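Local coordinates for protein putative glutathionylspermidine synthase (PDB 3N6X) that probably acts as an ATP-grasp ligase of the glutathionylspermidine synthase kind, although its true substrates are not established, at residues L164-G169 / I273-D278; V221-G226 / E245-Q250. All blocks are in the same frame, centred on the assembly; numbering follows the deposited sequence.

Interaction 1 (L164-G169 / I273-D278); sequences LRTPSG and IYRRID. With SO4 (sulfate ion), chain B.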
# COMPACT_ATOMS: atom_id res chain seq x y z
N LEU A 164 -0.34 -4.42 -5.53
CA LEU A 164 0.65 -4.64 -6.59
C LEU A 164 0.28 -4.04 -7.94
O LEU A 164 0.97 -4.29 -8.93
CB LEU A 164 0.88 -6.18 -6.76
CG LEU A 164 1.02 -7.03 -5.48
CD1 LEU A 164 0.94 -8.49 -5.82
CD2 LEU A 164 2.32 -6.75 -4.78
N ARG A 165 -0.84 -3.31 -8.02
CA ARG A 165 -1.32 -2.76 -9.30
C ARG A 165 -0.70 -1.38 -9.58
O ARG A 165 0.23 -1.28 -10.40
CB ARG A 165 -2.87 -2.75 -9.34
CG ARG A 165 -3.44 -4.18 -9.39
CD ARG A 165 -4.89 -4.26 -9.01
NE ARG A 165 -5.23 -5.59 -8.54
CZ ARG A 165 -6.45 -6.13 -8.61
NH1 ARG A 165 -7.45 -5.45 -9.15
NH2 ARG A 165 -6.66 -7.36 -8.16
N THR A 166 -1.18 -0.33 -8.89
CA THR A 166 -0.61 1.04 -8.95
C THR A 166 -0.54 1.58 -7.49
O THR A 166 -1.28 2.52 -7.15
CB THR A 166 -1.47 1.98 -9.88
OG1 THR A 166 -2.81 2.01 -9.38
CG2 THR A 166 -1.46 1.55 -11.36
N PRO A 167 0.20 0.87 -6.55
CA PRO A 167 0.18 1.29 -5.13
C PRO A 167 0.42 2.78 -4.91
O PRO A 167 1.25 3.39 -5.60
CB PRO A 167 1.26 0.42 -4.48
CG PRO A 167 2.06 -0.12 -5.61
CD PRO A 167 1.11 -0.27 -6.75
N SER A 168 -0.34 3.37 -3.98
CA SER A 168 -0.25 4.81 -3.72
C SER A 168 -0.11 5.12 -2.23
O SER A 168 -0.27 4.23 -1.40
CB SER A 168 -1.48 5.52 -4.29
OG SER A 168 -2.67 4.99 -3.73
N GLY A 169 0.20 6.38 -1.92
CA GLY A 169 0.32 6.84 -0.54
C GLY A 169 1.66 7.43 -0.16
O GLY A 169 1.77 8.05 0.90
N ILE A 273 8.35 2.93 -18.68
CA ILE A 273 7.15 3.69 -18.31
C ILE A 273 6.70 3.27 -16.92
O ILE A 273 6.35 2.10 -16.70
CB ILE A 273 6.00 3.51 -19.34
CG1 ILE A 273 6.37 4.07 -20.73
CG2 ILE A 273 4.70 4.14 -18.82
CD1 ILE A 273 5.52 3.47 -21.89
N TYR A 274 6.70 4.21 -15.99
CA TYR A 274 6.15 3.99 -14.67
C TYR A 274 4.67 4.25 -14.83
O TYR A 274 4.26 5.40 -15.00
CB TYR A 274 6.82 4.95 -13.65
CG TYR A 274 6.20 5.00 -12.27
CD1 TYR A 274 5.54 3.89 -11.73
CD2 TYR A 274 6.38 6.10 -11.44
CE1 TYR A 274 4.96 3.93 -10.47
CE2 TYR A 274 5.83 6.15 -10.16
CZ TYR A 274 5.11 5.06 -9.68
OH TYR A 274 4.56 5.11 -8.41
N ARG A 275 3.88 3.18 -15.00
CA ARG A 275 2.45 3.35 -15.29
C ARG A 275 1.59 3.56 -14.06
O ARG A 275 1.64 2.75 -13.12
CB ARG A 275 1.89 2.22 -16.21
CG ARG A 275 1.99 0.82 -15.65
CD ARG A 275 0.71 0.03 -15.87
NE ARG A 275 0.78 -1.29 -15.23
CZ ARG A 275 -0.02 -1.68 -14.24
NH1 ARG A 275 -0.99 -0.87 -13.80
NH2 ARG A 275 0.12 -2.88 -13.69
N ARG A 276 0.82 4.65 -14.05
CA ARG A 276 -0.13 4.90 -12.97
C ARG A 276 -1.55 4.83 -13.54
O ARG A 276 -2.46 5.52 -13.08
CB ARG A 276 0.18 6.23 -12.24
CG ARG A 276 1.50 6.19 -11.42
CD ARG A 276 1.47 5.20 -10.24
NE ARG A 276 0.49 5.59 -9.22
CZ ARG A 276 0.78 6.29 -8.13
NH1 ARG A 276 2.04 6.63 -7.87
NH2 ARG A 276 -0.17 6.64 -7.28
N ILE A 277 -1.72 3.99 -14.55
CA ILE A 277 -3.00 3.71 -15.21
C ILE A 277 -3.25 2.19 -15.08
O ILE A 277 -2.30 1.42 -15.11
CB ILE A 277 -2.93 4.15 -16.72
CG1 ILE A 277 -2.73 5.67 -16.84
CG2 ILE A 277 -4.15 3.69 -17.48
CD1 ILE A 277 -2.77 6.21 -18.23
N ASP A 278 -4.53 1.77 -14.92
CA ASP A 278 -4.86 0.34 -14.84
C ASP A 278 -4.59 -0.35 -16.17
O ASP A 278 -4.73 0.27 -17.22
CB ASP A 278 -6.33 0.15 -14.45
CG ASP A 278 -6.64 0.47 -13.00
OD1 ASP A 278 -5.82 0.09 -12.12
OD2 ASP A 278 -7.73 1.02 -12.74
S SO4 B . -3.14 -0.94 -5.83
O1 SO4 B . -2.78 -0.32 -4.57
O2 SO4 B . -2.28 -2.07 -6.09
O3 SO4 B . -4.53 -1.36 -5.76
O4 SO4 B . -3.02 0.02 -6.90
O HOH W 1 2.04 0.57 -11.57
O HOH W 2 2.84 3.15 -7.81

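Interaction 2 (V221-G226 / E245-Q250); sequences VLLTPG and ELVEGQ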
# COMPACT_ATOMS: atom_id res chain seq x y z
N VAL A 221 9.61 7.78 -18.08
CA VAL A 221 8.48 8.71 -18.00
C VAL A 221 7.42 8.14 -17.03
O VAL A 221 7.44 6.95 -16.73
CB VAL A 221 7.85 9.04 -19.40
CG1 VAL A 221 8.89 9.61 -20.37
CG2 VAL A 221 7.15 7.82 -20.00
N LEU A 222 6.53 9.00 -16.53
CA LEU A 222 5.42 8.57 -15.70
C LEU A 222 4.12 8.76 -16.50
O LEU A 222 3.74 9.90 -16.79
CB LEU A 222 5.36 9.35 -14.37
CG LEU A 222 4.52 8.72 -13.22
CD1 LEU A 222 4.87 9.35 -11.88
CD2 LEU A 222 3.01 8.87 -13.46
N LEU A 223 3.45 7.64 -16.88
CA LEU A 223 2.19 7.71 -17.62
C LEU A 223 0.99 7.87 -16.65
O LEU A 223 0.73 6.99 -15.83
CB LEU A 223 2.03 6.48 -18.54
CG LEU A 223 0.69 6.29 -19.24
CD1 LEU A 223 0.43 7.39 -20.29
CD2 LEU A 223 0.62 4.92 -19.89
N THR A 224 0.33 9.03 -16.71
CA THR A 224 -0.80 9.37 -15.85
C THR A 224 -2.14 9.40 -16.63
O THR A 224 -2.16 9.80 -17.80
CB THR A 224 -0.55 10.73 -15.14
OG1 THR A 224 -1.62 11.00 -14.23
CG2 THR A 224 -0.44 11.91 -16.13
N PRO A 225 -3.28 9.04 -15.98
CA PRO A 225 -4.58 9.21 -16.67
C PRO A 225 -4.93 10.69 -16.84
O PRO A 225 -5.63 11.05 -17.79
CB PRO A 225 -5.57 8.49 -15.75
CG PRO A 225 -4.93 8.46 -14.43
CD PRO A 225 -3.45 8.52 -14.61
N GLY A 226 -4.38 11.54 -15.98
CA GLY A 226 -4.60 12.99 -16.03
C GLY A 226 -5.24 13.55 -14.77
O GLY A 226 -5.48 12.82 -13.80
N GLU A 245 9.56 13.17 -17.01
CA GLU A 245 8.37 13.73 -17.67
C GLU A 245 7.10 13.06 -17.19
O GLU A 245 7.07 11.83 -17.03
CB GLU A 245 8.48 13.59 -19.20
CG GLU A 245 9.56 14.45 -19.83
CD GLU A 245 9.35 15.95 -19.72
OE1 GLU A 245 8.19 16.39 -19.54
OE2 GLU A 245 10.35 16.69 -19.84
N LEU A 246 6.06 13.86 -16.96
CA LEU A 246 4.72 13.40 -16.64
C LEU A 246 3.93 13.42 -17.95
O LEU A 246 3.73 14.49 -18.54
CB LEU A 246 4.08 14.35 -15.61
CG LEU A 246 2.68 13.96 -15.11
CD1 LEU A 246 2.74 12.77 -14.18
CD2 LEU A 246 2.02 15.14 -14.40
N VAL A 247 3.58 12.24 -18.47
CA VAL A 247 2.90 12.14 -19.75
C VAL A 247 1.51 11.52 -19.64
O VAL A 247 1.23 10.78 -18.70
CB VAL A 247 3.77 11.38 -20.81
CG1 VAL A 247 5.07 12.13 -21.12
CG2 VAL A 247 4.05 9.93 -20.37
N GLU A 248 0.67 11.81 -20.64
CA GLU A 248 -0.64 11.19 -20.83
C GLU A 248 -0.55 10.36 -22.11
O GLU A 248 0.43 10.49 -22.84
CB GLU A 248 -1.74 12.28 -20.94
CG GLU A 248 -2.07 12.89 -19.59
CD GLU A 248 -2.99 14.10 -19.61
OE1 GLU A 248 -3.83 14.21 -20.53
OE2 GLU A 248 -2.91 14.91 -18.66
N GLY A 249 -1.51 9.48 -22.33
CA GLY A 249 -1.50 8.57 -23.47
C GLY A 249 -1.18 9.23 -24.81
O GLY A 249 -0.30 8.77 -25.55
N GLN A 250 -1.85 10.36 -25.09
CA GLN A 250 -1.72 11.09 -26.36
C GLN A 250 -0.33 11.70 -26.59
O GLN A 250 -0.01 12.05 -27.73
CB GLN A 250 -2.84 12.16 -26.50
CG GLN A 250 -2.81 13.27 -25.43
CD GLN A 250 -3.57 12.93 -24.15
OE1 GLN A 250 -3.96 11.77 -23.89
NE2 GLN A 250 -3.77 13.94 -23.31
O HOH W 3 -3.37 9.15 -20.28

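Interaction 1 (L164-G169 / I273-D278)
T166 packs against R275 and R276 within a circularly permuted ATP-grasp fold. Its loop, 164-169, joins strand 157-163 to helix 170-183 and meets the end of strand 268-275. The tight part centres on the T166 methyl. CG2 of T166 lies 3.5 Å from R275 NH1, and the two side chains cross at about a right angle. R275 NH1 donates to I277 O at 2.9 Å, and its NE donates to N311 O. The R276 chain folds back at its second and third torsions, and its guanidinium ends with P167 O 3.8 Å above its plane, over the centre. R276 NH1 donates to Y274 OH at 3.0 Å. R276 NH2 touches S168 CB and forms a salt bridge with E234, while NE is buried without a partner. An alanine in place of R276 would probably leave E234 and Y274 OH without these mates and open a gap beside P167 and S168. The looser part is bridged by water. One water donates to both R165 O and R275 O. Another links P167 O to Y274 OH. The loop also binds a sulfate, probably from the crystallisation liquor: R165 N donates to its O2 and T166 N to its O4, each at 2.7 Å.

Interaction 2 (V221-G226 / E245-Q250)
V221 and V247 meet methyl to methyl, with V221 CG2 3.8 Å from V247 CG2 and the side chains crossing at about a right angle. They sit on one face of two parallel strands, 220-223 and 245-247, joined through helix 232-242 as a beta-alpha-beta unit. M261 packs against both valines. On the other face L222 and L246 run alongside each other in the same direction, with L222 CD2 4.0 Å from L246 CD1. I238 and Y232 of the helix touch this pair. T224 CG2 extends the patch, 3.8 Å from L246 CD1. Between the faces runs the backbone ladder. L222 N donates to E245 O at 2.9 Å, V247 N to L222 O, and T224 N to V247 O at 2.8 Å. Further out the contact turns polar. T224 OG1 is anti to its backbone N (chi1 -176°) and hydrogen-bonds to H235 ND1. A water accepts from G249 N and donates to T224 O. E248 lays CG 3.6 Å from T224 O, and its OE1 takes a bond from Q250 NE2. Main-chain bonds thus set the register, apolar side chains meet on both faces, and beyond the ladder a single water joins T224 O to G249 N.

Interactions 1 and 2 lie side by side, their centres 12 Å apart. Strand 220-223 is the middle strand. It pairs with 245-247 in interaction 2 and with 268-275, which carries one side of interaction 1. Two probable hydrogen bonds join the contacts: Y274 N to V221 O and R276 N to L223 O, each 2.9 Å. I277 CG1 also packs 3.5 Å from P225 N. Helix 232-242 touches both contacts. Interaction 1 is nearer the chain centre, about 11 Å against about 22 Å, yet interaction 2 is the more buried. A bound glycerol, probably from the crystallisation liquor, lies about 3 Å from the R165 side chain, and glycerol is also about 4 Å from that of P225; such molecules can mark pockets.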